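Local coordinates for protein metallo-carboxypeptidase (Pseudomonas aeruginosa, PDB 4A39) that probably removes C-terminal residues from peptides or proteins as a zinc-dependent cytosolic metallocarboxypeptidase of the M14 family, at residues K172-A177 and D213-P218; V144-V149 and E159-R164; E187-G192 and K370-D375; D271-E276 and A344-M349. All coordinates share one frame; numbering follows the deposited sequence.

The first contact along the chain is interaction 2. It closes the short hairpin between 144-149 and 159-164 at one edge of the seven-stranded sheet. Interaction 1 follows in series and closes a longer helical connection, pairing 172-177 with 213-218. Strand 212-217 lies between the hairpin and strand 171-177, so interactions 1 and 2 touch. Interaction 3 starts at 187-192, before interaction 1 has closed, and the two therefore cross. It ends at 370-375 and ties the C-terminal helix to helix 185-196. Interaction 4, between 271-276 and 344-349, nests within that span. It extends the sheet from strand 171-177 and carries part of the zinc site.

Interaction 1: K172-A177 and D213-P218; sequences KLWVIA and DLYLVP
The backbone oxygen Leu173 O is gripped twice by the 213-218 segment. Tyr215 N donates a hydrogen bond to Leu173 O over 2.8 Å, almost straight at 176°. Tyr215 N arrives from above that carbonyl plane. Leu214 CA adds a CA-H...O contact. Tyr215 O is held likewise: Val175 N donates to it over 2.9 Å, and Trp174 CA makes a second, CA-H contact. Five backbone bonds join the two parallel strands.

Trp174 and Tyr215 carry the side-chain contact. Paired in register, they leave the same face of the sheet; in both, CG lies anti to the carbonyl carbon, which leans the rings alike. They form an offset stack, with planes only 14° apart and centroids of the indole five-membered ring and the phenol ring 4.6 Å apart. Tyr215 CB sits over the indole face as a CH-pi contact. Lys172 lies alongside, its CG 3.6 Å from Tyr215 CE1. The polar ends bond outward: Trp174 NE1 to Gly265 O, Tyr215 OH to Arg162. On the other face Leu173 CD1 meets Leu214 CD2 at 3.8 Å. Helices fill most of the connection between the strands, a beta-alpha-beta crossover in the alpha/beta zinc carboxypeptidase domain.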
# COMPACT_ATOMS: atom_id res chain seq x y z
N LYS A 172 -20.23 -0.19 -10.02
CA LYS A 172 -19.15 0.74 -9.67
C LYS A 172 -18.18 0.01 -8.76
O LYS A 172 -18.51 -0.29 -7.61
CB LYS A 172 -19.70 1.97 -8.94
CG LYS A 172 -20.66 2.82 -9.75
CD LYS A 172 -21.97 2.10 -10.00
CE LYS A 172 -22.85 2.11 -8.77
NZ LYS A 172 -24.17 1.48 -9.08
N LEU A 173 -16.99 -0.29 -9.27
CA LEU A 173 -15.99 -1.00 -8.48
C LEU A 173 -14.90 -0.04 -8.01
O LEU A 173 -14.14 0.50 -8.82
CB LEU A 173 -15.37 -2.11 -9.33
CG LEU A 173 -16.34 -2.96 -10.16
CD1 LEU A 173 -15.56 -4.09 -10.81
CD2 LEU A 173 -17.46 -3.52 -9.29
N TRP A 174 -14.83 0.15 -6.70
CA TRP A 174 -13.86 1.07 -6.10
C TRP A 174 -12.62 0.43 -5.51
O TRP A 174 -12.68 -0.57 -4.79
CB TRP A 174 -14.53 1.89 -5.00
CG TRP A 174 -15.58 2.84 -5.47
CD1 TRP A 174 -16.80 2.53 -6.01
CD2 TRP A 174 -15.52 4.27 -5.41
NE1 TRP A 174 -17.50 3.68 -6.29
CE2 TRP A 174 -16.73 4.76 -5.93
CE3 TRP A 174 -14.54 5.18 -4.97
CZ2 TRP A 174 -17.01 6.13 -6.02
CZ3 TRP A 174 -14.82 6.54 -5.06
CH2 TRP A 174 -16.04 7.00 -5.58
N VAL A 175 -11.48 1.04 -5.81
CA VAL A 175 -10.19 0.60 -5.29
C VAL A 175 -9.39 1.83 -4.89
O VAL A 175 -9.11 2.68 -5.74
CB VAL A 175 -9.39 -0.18 -6.34
CG1 VAL A 175 -8.10 -0.70 -5.73
CG2 VAL A 175 -10.22 -1.34 -6.87
N ILE A 176 -9.04 1.94 -3.61
CA ILE A 176 -8.24 3.06 -3.13
C ILE A 176 -6.98 2.50 -2.48
O ILE A 176 -6.98 1.38 -1.95
CB ILE A 176 -9.02 3.96 -2.13
CG1 ILE A 176 -9.25 3.22 -0.81
CG2 ILE A 176 -10.35 4.38 -2.75
CD1 ILE A 176 -9.91 4.08 0.24
N ALA A 177 -5.90 3.29 -2.50
CA ALA A 177 -4.64 2.80 -1.96
C ALA A 177 -3.82 3.76 -1.11
O ALA A 177 -3.93 4.98 -1.22
CB ALA A 177 -3.77 2.31 -3.11
N ASP A 213 -17.63 -0.20 -14.18
CA ASP A 213 -16.69 0.91 -14.33
C ASP A 213 -15.78 0.83 -13.11
O ASP A 213 -16.21 0.38 -12.04
CB ASP A 213 -17.39 2.27 -14.29
CG ASP A 213 -18.28 2.51 -15.49
OD1 ASP A 213 -18.10 1.84 -16.53
OD2 ASP A 213 -19.15 3.41 -15.40
N LEU A 214 -14.53 1.25 -13.26
CA LEU A 214 -13.61 1.23 -12.13
C LEU A 214 -13.39 2.64 -11.62
O LEU A 214 -13.19 3.57 -12.40
CB LEU A 214 -12.27 0.63 -12.55
CG LEU A 214 -12.32 -0.73 -13.26
CD1 LEU A 214 -10.91 -1.17 -13.58
CD2 LEU A 214 -13.03 -1.76 -12.39
N TYR A 215 -13.46 2.79 -10.30
CA TYR A 215 -13.23 4.07 -9.62
C TYR A 215 -11.95 3.83 -8.83
O TYR A 215 -11.93 3.07 -7.86
CB TYR A 215 -14.40 4.40 -8.69
CG TYR A 215 -15.67 4.79 -9.43
CD1 TYR A 215 -16.41 3.84 -10.14
CD2 TYR A 215 -16.11 6.11 -9.45
CE1 TYR A 215 -17.56 4.19 -10.83
CE2 TYR A 215 -17.27 6.48 -10.14
CZ TYR A 215 -17.99 5.51 -10.83
OH TYR A 215 -19.14 5.87 -11.50
N LEU A 216 -10.88 4.50 -9.25
CA LEU A 216 -9.56 4.30 -8.66
C LEU A 216 -8.91 5.52 -8.03
O LEU A 216 -8.91 6.60 -8.62
CB LEU A 216 -8.61 3.77 -9.74
CG LEU A 216 -9.12 2.67 -10.67
CD1 LEU A 216 -8.11 2.46 -11.79
CD2 LEU A 216 -9.36 1.39 -9.89
N VAL A 217 -8.34 5.33 -6.85
CA VAL A 217 -7.61 6.40 -6.16
C VAL A 217 -6.22 5.84 -5.89
O VAL A 217 -6.01 5.14 -4.91
CB VAL A 217 -8.25 6.78 -4.80
CG1 VAL A 217 -7.39 7.82 -4.11
CG2 VAL A 217 -9.66 7.33 -5.02
N PRO A 218 -5.25 6.13 -6.78
CA PRO A 218 -3.87 5.66 -6.68
C PRO A 218 -3.15 5.96 -5.36
O PRO A 218 -2.34 5.15 -4.90
CB PRO A 218 -3.18 6.33 -7.86
CG PRO A 218 -4.28 6.37 -8.88
CD PRO A 218 -5.46 6.84 -8.06

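Interaction 2: V144-V149 and E159-R164; sequences VERLAV and ELLRVR
This is a beta hairpin with a classic beta bulge, at the outer edge of the zinc carboxypeptidase sheet. Leu147 and Ala148 together stand across from the single residue Leu160, and the register slips by one there. Leu160 O is approached by two N-H groups, both weakly. Leu147 N is near, at 2.9 Å from Leu160 O, but badly angled at 125°. Ala148 N is straighter but long, at 3.4 Å from Leu160 O. Beyond the bulge, Leu160 N returns a sound bond to Ala148 O. Before it, Glu145 and Arg162 exchange a pair of regular backbone bonds.

The closest packing is round Leu147, set between Leu160 and Arg162. In both leucines, CG is anti to the backbone N, and the side chains run side by side. Leu160 CD2 lies 4.2 Å from both Leu147 CD2 and Ala148 CB. Helix 252-264 and Tyr215 pack against this face. On the opposite face Val144 meets Val163, and helix 128-138 packs on Val144 and Leu161.

The looser parts are Glu145 and Arg146, exposed on opposite faces. Arg146 and Glu159 touch through carbon alone, Arg146 CD to Glu159 CG at 4.0 Å; their charged atoms do not meet, and Glu159 OE1 is hydrogen-bonded to His131 NE2. The Arg162 guanidinium is better fixed. Its NH1 bonds to Tyr215 OH, and Leu147 CD1 lies over one face, 3.6 Å from Arg162 NH2.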
# COMPACT_ATOMS: atom_id res chain seq x y z
N VAL A 144 -10.32 6.03 -19.87
CA VAL A 144 -9.89 6.55 -18.58
C VAL A 144 -9.94 8.07 -18.51
O VAL A 144 -9.44 8.77 -19.40
CB VAL A 144 -8.45 6.09 -18.24
CG1 VAL A 144 -8.06 6.56 -16.85
CG2 VAL A 144 -8.35 4.58 -18.34
N GLU A 145 -10.54 8.58 -17.44
CA GLU A 145 -10.66 10.02 -17.24
C GLU A 145 -10.54 10.37 -15.77
O GLU A 145 -10.79 9.53 -14.91
CB GLU A 145 -12.00 10.52 -17.77
CG GLU A 145 -12.10 10.61 -19.28
CD GLU A 145 -13.48 11.03 -19.74
OE1 GLU A 145 -14.11 11.87 -19.06
OE2 GLU A 145 -13.93 10.52 -20.79
N ARG A 146 -10.14 11.60 -15.48
CA ARG A 146 -10.04 12.04 -14.10
C ARG A 146 -11.44 12.52 -13.74
O ARG A 146 -11.85 13.62 -14.13
CB ARG A 146 -9.03 13.17 -13.92
CG ARG A 146 -8.70 13.43 -12.46
CD ARG A 146 -7.77 14.62 -12.27
NE ARG A 146 -8.45 15.88 -12.53
CZ ARG A 146 -7.92 17.08 -12.29
NH1 ARG A 146 -6.69 17.18 -11.80
NH2 ARG A 146 -8.62 18.17 -12.54
N LEU A 147 -12.17 11.70 -13.00
CA LEU A 147 -13.54 12.02 -12.60
C LEU A 147 -13.63 13.19 -11.64
O LEU A 147 -14.47 14.08 -11.80
CB LEU A 147 -14.20 10.79 -11.96
CG LEU A 147 -15.65 10.98 -11.53
CD1 LEU A 147 -16.50 11.34 -12.75
CD2 LEU A 147 -16.18 9.71 -10.88
N ALA A 148 -12.77 13.18 -10.63
CA ALA A 148 -12.75 14.23 -9.62
C ALA A 148 -11.35 14.35 -9.03
O ALA A 148 -10.49 13.52 -9.28
CB ALA A 148 -13.75 13.91 -8.52
N VAL A 149 -11.13 15.40 -8.24
CA VAL A 149 -9.84 15.60 -7.62
C VAL A 149 -10.02 16.23 -6.24
O VAL A 149 -10.73 17.23 -6.08
CB VAL A 149 -8.92 16.50 -8.50
CG1 VAL A 149 -9.50 17.89 -8.65
CG2 VAL A 149 -7.52 16.55 -7.91
N GLU A 159 -6.24 12.42 -6.90
CA GLU A 159 -6.99 12.09 -8.11
C GLU A 159 -7.90 10.88 -7.99
O GLU A 159 -7.52 9.86 -7.42
CB GLU A 159 -6.05 11.86 -9.29
CG GLU A 159 -5.20 13.06 -9.66
CD GLU A 159 -3.81 12.99 -9.08
OE1 GLU A 159 -3.65 12.39 -7.99
OE2 GLU A 159 -2.87 13.53 -9.70
N LEU A 160 -9.11 11.01 -8.53
CA LEU A 160 -10.08 9.92 -8.57
C LEU A 160 -10.25 9.64 -10.06
O LEU A 160 -10.79 10.46 -10.80
CB LEU A 160 -11.43 10.34 -7.97
CG LEU A 160 -12.60 9.38 -8.19
CD1 LEU A 160 -12.22 7.97 -7.74
CD2 LEU A 160 -13.83 9.88 -7.44
N LEU A 161 -9.77 8.48 -10.50
CA LEU A 161 -9.86 8.11 -11.91
C LEU A 161 -11.03 7.17 -12.13
O LEU A 161 -11.36 6.36 -11.27
CB LEU A 161 -8.57 7.41 -12.35
CG LEU A 161 -7.25 8.11 -12.04
CD1 LEU A 161 -6.09 7.21 -12.43
CD2 LEU A 161 -7.18 9.44 -12.77
N ARG A 162 -11.68 7.29 -13.29
CA ARG A 162 -12.78 6.40 -13.62
C ARG A 162 -12.54 5.74 -14.96
O ARG A 162 -12.20 6.40 -15.94
CB ARG A 162 -14.13 7.14 -13.65
CG ARG A 162 -15.28 6.21 -14.09
CD ARG A 162 -16.66 6.75 -13.74
NE ARG A 162 -17.04 7.91 -14.55
CZ ARG A 162 -18.21 8.53 -14.44
NH1 ARG A 162 -19.11 8.11 -13.56
NH2 ARG A 162 -18.48 9.57 -15.22
N VAL A 163 -12.68 4.42 -14.98
CA VAL A 163 -12.50 3.64 -16.20
C VAL A 163 -13.91 3.25 -16.63
O VAL A 163 -14.59 2.47 -15.96
CB VAL A 163 -11.67 2.37 -15.94
CG1 VAL A 163 -11.38 1.66 -17.24
CG2 VAL A 163 -10.37 2.74 -15.23
N ARG A 164 -14.36 3.80 -17.76
CA ARG A 164 -15.69 3.52 -18.28
C ARG A 164 -15.60 3.37 -19.79
O ARG A 164 -15.30 4.34 -20.50
CB ARG A 164 -16.64 4.68 -17.92
CG ARG A 164 -18.07 4.54 -18.42
CD ARG A 164 -18.95 5.66 -17.83
NE ARG A 164 -20.32 5.68 -18.35
CZ ARG A 164 -21.28 4.84 -17.99
NH1 ARG A 164 -21.04 3.89 -17.10
NH2 ARG A 164 -22.49 4.95 -18.52

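Interaction 3: E187-G192 and K370-D375; sequences EWFMEG and KRLGQD
Two helices cross here through glycines: helix 185-196 and the C-terminal helix 366-383. Over these segments their axes come within 6.5 Å, at an angle of 54°. Gly192 and Gly373 have no side chain to hold the backbones apart. Gly192 CA makes a CA-H...O contact with Lys370 O at 3.4 Å. Gln374 CG lies 3.2 Å from Gly192 O. Gly373 CA lies over one face of the Phe189 ring, 3.5 Å from Phe189 CE2, as a CH-pi contact. Phe189 CG is anti to the backbone N (chi1 173°), which carries the ring against Gly373 of the other helix. Leu372 CG also touches the ring at CE2.

Lys370 runs across the first helix. Its CG lies near Trp188 O, and its CD meets the edge of the Trp188 ring, 4.0 Å from Trp188 CE3. The chain bends at chi3 (64°). Lys370 NZ then forms a salt bridge to Glu191 OE2, using the anti lone pair of that oxygen.

The next shell fixes these groups. On the sheet side, Met349 of strand 343-350 packs on Phe189 and Leu372, setting the helix pair on the central sheet. Glu195 is a second carboxylate partner of Lys370 NZ. The Glu191 carboxylate is gripped at both oxygens, for its OE1 is held by Arg130 NE and Tyr126 OH.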
# COMPACT_ATOMS: atom_id res chain seq x y z
N GLU A 187 0.52 1.58 -3.65
CA GLU A 187 0.43 2.24 -4.94
C GLU A 187 1.09 1.39 -6.04
O GLU A 187 0.72 1.50 -7.21
CB GLU A 187 1.01 3.67 -4.90
CG GLU A 187 0.91 4.37 -6.26
CD GLU A 187 0.75 5.89 -6.17
OE1 GLU A 187 1.25 6.51 -5.21
OE2 GLU A 187 0.13 6.46 -7.09
N TRP A 188 2.05 0.54 -5.68
CA TRP A 188 2.66 -0.33 -6.68
C TRP A 188 1.54 -1.22 -7.22
O TRP A 188 1.46 -1.48 -8.43
CB TRP A 188 3.78 -1.19 -6.07
CG TRP A 188 5.09 -0.47 -5.96
CD1 TRP A 188 5.69 -0.02 -4.82
CD2 TRP A 188 5.97 -0.12 -7.04
NE1 TRP A 188 6.88 0.59 -5.12
CE2 TRP A 188 7.08 0.54 -6.48
CE3 TRP A 188 5.92 -0.31 -8.43
CZ2 TRP A 188 8.14 1.02 -7.26
CZ3 TRP A 188 6.98 0.17 -9.21
CH2 TRP A 188 8.07 0.83 -8.61
N PHE A 189 0.69 -1.70 -6.32
CA PHE A 189 -0.45 -2.54 -6.68
C PHE A 189 -1.32 -1.78 -7.70
O PHE A 189 -1.76 -2.35 -8.70
CB PHE A 189 -1.26 -2.86 -5.41
CG PHE A 189 -2.58 -3.58 -5.64
CD1 PHE A 189 -3.70 -2.88 -6.09
CD2 PHE A 189 -2.70 -4.94 -5.36
CE1 PHE A 189 -4.93 -3.52 -6.24
CE2 PHE A 189 -3.93 -5.59 -5.50
CZ PHE A 189 -5.05 -4.88 -5.94
N MET A 190 -1.54 -0.50 -7.45
CA MET A 190 -2.35 0.32 -8.35
C MET A 190 -1.69 0.49 -9.71
O MET A 190 -2.37 0.52 -10.74
CB MET A 190 -2.60 1.69 -7.72
CG MET A 190 -3.32 1.64 -6.38
SD MET A 190 -4.97 0.88 -6.46
CE MET A 190 -5.92 2.22 -7.18
N GLU A 191 -0.36 0.60 -9.74
CA GLU A 191 0.35 0.74 -11.02
C GLU A 191 0.13 -0.50 -11.89
O GLU A 191 -0.05 -0.40 -13.10
CB GLU A 191 1.85 0.96 -10.79
CG GLU A 191 2.65 1.04 -12.09
CD GLU A 191 4.11 1.38 -11.88
OE1 GLU A 191 4.40 2.42 -11.26
OE2 GLU A 191 4.98 0.60 -12.33
N GLY A 192 0.15 -1.68 -11.27
CA GLY A 192 -0.05 -2.91 -12.01
C GLY A 192 -1.46 -2.98 -12.57
O GLY A 192 -1.67 -3.38 -13.72
N LYS A 370 2.46 -5.22 -8.30
CA LYS A 370 1.84 -4.90 -9.58
C LYS A 370 1.10 -6.12 -10.12
O LYS A 370 -0.02 -6.01 -10.62
CB LYS A 370 2.90 -4.46 -10.59
CG LYS A 370 3.51 -3.09 -10.30
CD LYS A 370 4.57 -2.70 -11.31
CE LYS A 370 4.00 -2.53 -12.70
NZ LYS A 370 5.03 -1.97 -13.63
N ARG A 371 1.72 -7.29 -9.99
CA ARG A 371 1.12 -8.52 -10.49
C ARG A 371 -0.16 -8.86 -9.72
O ARG A 371 -1.15 -9.31 -10.31
CB ARG A 371 2.12 -9.69 -10.37
CG ARG A 371 1.84 -10.84 -11.33
CD ARG A 371 1.67 -12.17 -10.62
NE ARG A 371 2.80 -12.53 -9.76
CZ ARG A 371 4.04 -12.76 -10.20
NH1 ARG A 371 4.33 -12.66 -11.49
NH2 ARG A 371 4.99 -13.08 -9.33
N LEU A 372 -0.14 -8.66 -8.41
CA LEU A 372 -1.32 -8.95 -7.61
C LEU A 372 -2.47 -8.06 -8.07
O LEU A 372 -3.63 -8.48 -8.11
CB LEU A 372 -1.04 -8.73 -6.12
CG LEU A 372 -2.20 -9.06 -5.16
CD1 LEU A 372 -2.47 -10.56 -5.16
CD2 LEU A 372 -1.83 -8.59 -3.76
N GLY A 373 -2.14 -6.82 -8.43
CA GLY A 373 -3.17 -5.91 -8.90
C GLY A 373 -3.82 -6.45 -10.16
O GLY A 373 -5.04 -6.37 -10.34
N GLN A 374 -3.01 -7.02 -11.04
CA GLN A 374 -3.52 -7.58 -12.28
C GLN A 374 -4.34 -8.85 -12.02
O GLN A 374 -5.34 -9.09 -12.70
CB GLN A 374 -2.37 -7.86 -13.24
CG GLN A 374 -1.62 -6.59 -13.63
CD GLN A 374 -0.48 -6.84 -14.59
OE1 GLN A 374 0.45 -7.58 -14.28
NE2 GLN A 374 -0.55 -6.22 -15.76
N ASP A 375 -3.93 -9.65 -11.04
CA ASP A 375 -4.66 -10.87 -10.74
C ASP A 375 -5.99 -10.56 -10.06
O ASP A 375 -6.96 -11.31 -10.18
CB ASP A 375 -3.82 -11.82 -9.87
CG ASP A 375 -2.64 -12.40 -10.63
OD1 ASP A 375 -2.75 -12.60 -11.86
OD2 ASP A 375 -1.60 -12.67 -9.99

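Interaction 4: D271-E276 and A344-M349; sequences DIHGDE and AFTIEM. With ZN (zinc ion), chain C; GEM ((2-guanidinoethylmercapto)succinic acid), chain D.
The His273 ring is set by contacts on its face and at both of its nitrogens. His273 points to the pocket face of the sheet, and chi1 -68°, with CG anti to the carbonyl carbon, sets the ring there. His273 ND1 binds the zinc at 2.2 Å. His273 NE2 donates to Asp271 OD2 over 2.6 Å. That oxygen lies in the ring plane, but the bond meets it from well above the carboxylate plane, 64° out. Asp271 and the zinc together should fix the ring rotation, and Asp271 may make ND1 a stronger ligand. Gln179 holds the other oxygen of Asp271. Over one face of the ring, near its centre, sits the inhibitor sulfur, GEM S7.

Thr346 crosses the ring obliquely, its CG2 3.5 Å from His273 CD2. Thr346 CG2 also touches the inhibitor at GEM C6. A water links Thr346 OG1 to Asp271 OD2.

The strands here are parallel neighbours in the mixed sheet of the M14 fold, and five backbone bonds join them. His180 and Glu183 complete the protein ligands of the zinc, with the inhibitor carboxylate oxygen GEM O13 also bound.

Glu348, the predicted proton donor/acceptor, bends at chi2 (-74°) toward the CB of His273. Its OE2 lies 3.3 Å from His273 CB and 2.8 Å from GEM O12. The opposite face of the sheet is apolar. Ile272 and Ile347 lie side by side, CD1 of Ile272 against CB of Ile347. Ile272 CG2 and Met349 CE are pressed tightly together at 3.4 Å, against helix 185-196, where Phe189 touches Ile272.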
# COMPACT_ATOMS: atom_id res chain seq x y z
N ASP A 271 -9.59 -1.77 -0.27
CA ASP A 271 -8.71 -0.79 0.39
C ASP A 271 -7.34 -1.47 0.45
O ASP A 271 -7.15 -2.43 1.18
CB ASP A 271 -9.28 -0.49 1.78
CG ASP A 271 -8.56 0.62 2.50
OD1 ASP A 271 -7.87 1.44 1.85
OD2 ASP A 271 -8.69 0.69 3.74
N ILE A 272 -6.38 -0.96 -0.32
CA ILE A 272 -5.05 -1.56 -0.41
C ILE A 272 -4.07 -1.08 0.66
O ILE A 272 -3.76 0.11 0.75
CB ILE A 272 -4.44 -1.33 -1.81
CG1 ILE A 272 -5.50 -1.56 -2.90
CG2 ILE A 272 -3.27 -2.29 -2.02
CD1 ILE A 272 -6.15 -2.94 -2.87
N HIS A 273 -3.56 -2.05 1.44
CA HIS A 273 -2.63 -1.81 2.55
C HIS A 273 -1.43 -2.76 2.54
O HIS A 273 -1.30 -3.62 1.67
CB HIS A 273 -3.34 -2.01 3.89
CG HIS A 273 -4.40 -0.99 4.20
ND1 HIS A 273 -4.23 -0.03 5.17
CD2 HIS A 273 -5.65 -0.83 3.72
CE1 HIS A 273 -5.33 0.69 5.27
NE2 HIS A 273 -6.21 0.23 4.40
N GLY A 274 -0.58 -2.60 3.55
CA GLY A 274 0.58 -3.45 3.71
C GLY A 274 0.71 -3.78 5.19
O GLY A 274 0.46 -2.92 6.03
N ASP A 275 1.08 -5.02 5.51
CA ASP A 275 1.24 -5.42 6.90
C ASP A 275 2.70 -5.73 7.20
O ASP A 275 3.34 -6.52 6.50
CB ASP A 275 0.39 -6.65 7.22
CG ASP A 275 0.40 -6.99 8.70
OD1 ASP A 275 -0.30 -6.32 9.48
OD2 ASP A 275 1.14 -7.92 9.09
N GLU A 276 3.21 -5.10 8.25
CA GLU A 276 4.60 -5.25 8.66
C GLU A 276 4.97 -6.63 9.20
O GLU A 276 6.03 -7.17 8.89
CB GLU A 276 4.93 -4.19 9.73
CG GLU A 276 4.79 -2.73 9.26
CD GLU A 276 3.40 -2.15 9.46
OE1 GLU A 276 2.42 -2.91 9.61
OE2 GLU A 276 3.28 -0.90 9.46
N ALA A 344 -16.51 -5.96 0.34
CA ALA A 344 -15.44 -5.06 0.72
C ALA A 344 -14.32 -5.78 1.45
O ALA A 344 -14.58 -6.59 2.34
CB ALA A 344 -15.98 -3.94 1.61
N PHE A 345 -13.09 -5.46 1.09
CA PHE A 345 -11.91 -6.07 1.70
C PHE A 345 -10.78 -5.08 1.91
O PHE A 345 -10.66 -4.08 1.20
CB PHE A 345 -11.31 -7.15 0.80
CG PHE A 345 -12.00 -8.48 0.83
CD1 PHE A 345 -11.98 -9.27 1.97
CD2 PHE A 345 -12.60 -8.98 -0.33
CE1 PHE A 345 -12.54 -10.55 1.96
CE2 PHE A 345 -13.16 -10.26 -0.34
CZ PHE A 345 -13.13 -11.04 0.80
N THR A 346 -9.95 -5.38 2.90
CA THR A 346 -8.75 -4.61 3.14
C THR A 346 -7.75 -5.62 2.58
O THR A 346 -7.70 -6.75 3.06
CB THR A 346 -8.45 -4.42 4.64
OG1 THR A 346 -9.46 -3.58 5.23
CG2 THR A 346 -7.09 -3.78 4.83
N ILE A 347 -7.01 -5.25 1.54
CA ILE A 347 -6.03 -6.15 0.95
C ILE A 347 -4.70 -5.86 1.63
O ILE A 347 -4.29 -4.71 1.74
CB ILE A 347 -5.88 -5.94 -0.59
CG1 ILE A 347 -7.21 -6.24 -1.29
CG2 ILE A 347 -4.78 -6.84 -1.13
CD1 ILE A 347 -7.69 -7.68 -1.12
N GLU A 348 -4.03 -6.92 2.09
CA GLU A 348 -2.77 -6.76 2.80
C GLU A 348 -1.59 -7.49 2.17
O GLU A 348 -1.61 -8.71 2.03
CB GLU A 348 -2.93 -7.26 4.24
CG GLU A 348 -3.94 -6.51 5.09
CD GLU A 348 -3.45 -5.14 5.52
OE1 GLU A 348 -2.24 -4.87 5.39
OE2 GLU A 348 -4.28 -4.35 6.01
N MET A 349 -0.57 -6.73 1.78
CA MET A 349 0.64 -7.30 1.20
C MET A 349 1.74 -7.14 2.26
O MET A 349 1.76 -6.16 3.00
CB MET A 349 1.02 -6.56 -0.08
CG MET A 349 0.09 -6.84 -1.25
SD MET A 349 0.41 -5.72 -2.62
CE MET A 349 -0.53 -4.27 -2.07
ZN ZN C . -2.50 0.26 6.43
C8 GEM D . -5.51 -2.11 9.13
S7 GEM D . -6.37 -2.02 7.51
C6 GEM D . -7.73 -3.22 7.79
C5 GEM D . -7.39 -4.35 8.77
N3 GEM D . -7.32 -3.83 10.14
C1 GEM D . -8.21 -4.24 11.05
N4 GEM D . -9.16 -5.10 10.69
N2 GEM D . -8.16 -3.79 12.30
C9 GEM D . -5.46 -0.74 9.81
O14 GEM D . -6.07 0.20 9.27
O15 GEM D . -4.80 -0.67 10.87
C10 GEM D . -4.11 -2.69 8.97
C11 GEM D . -3.23 -1.81 8.07
O12 GEM D . -2.64 -2.37 7.11
O13 GEM D . -3.15 -0.61 8.37
O HOH W 1 -10.02 -0.68 5.78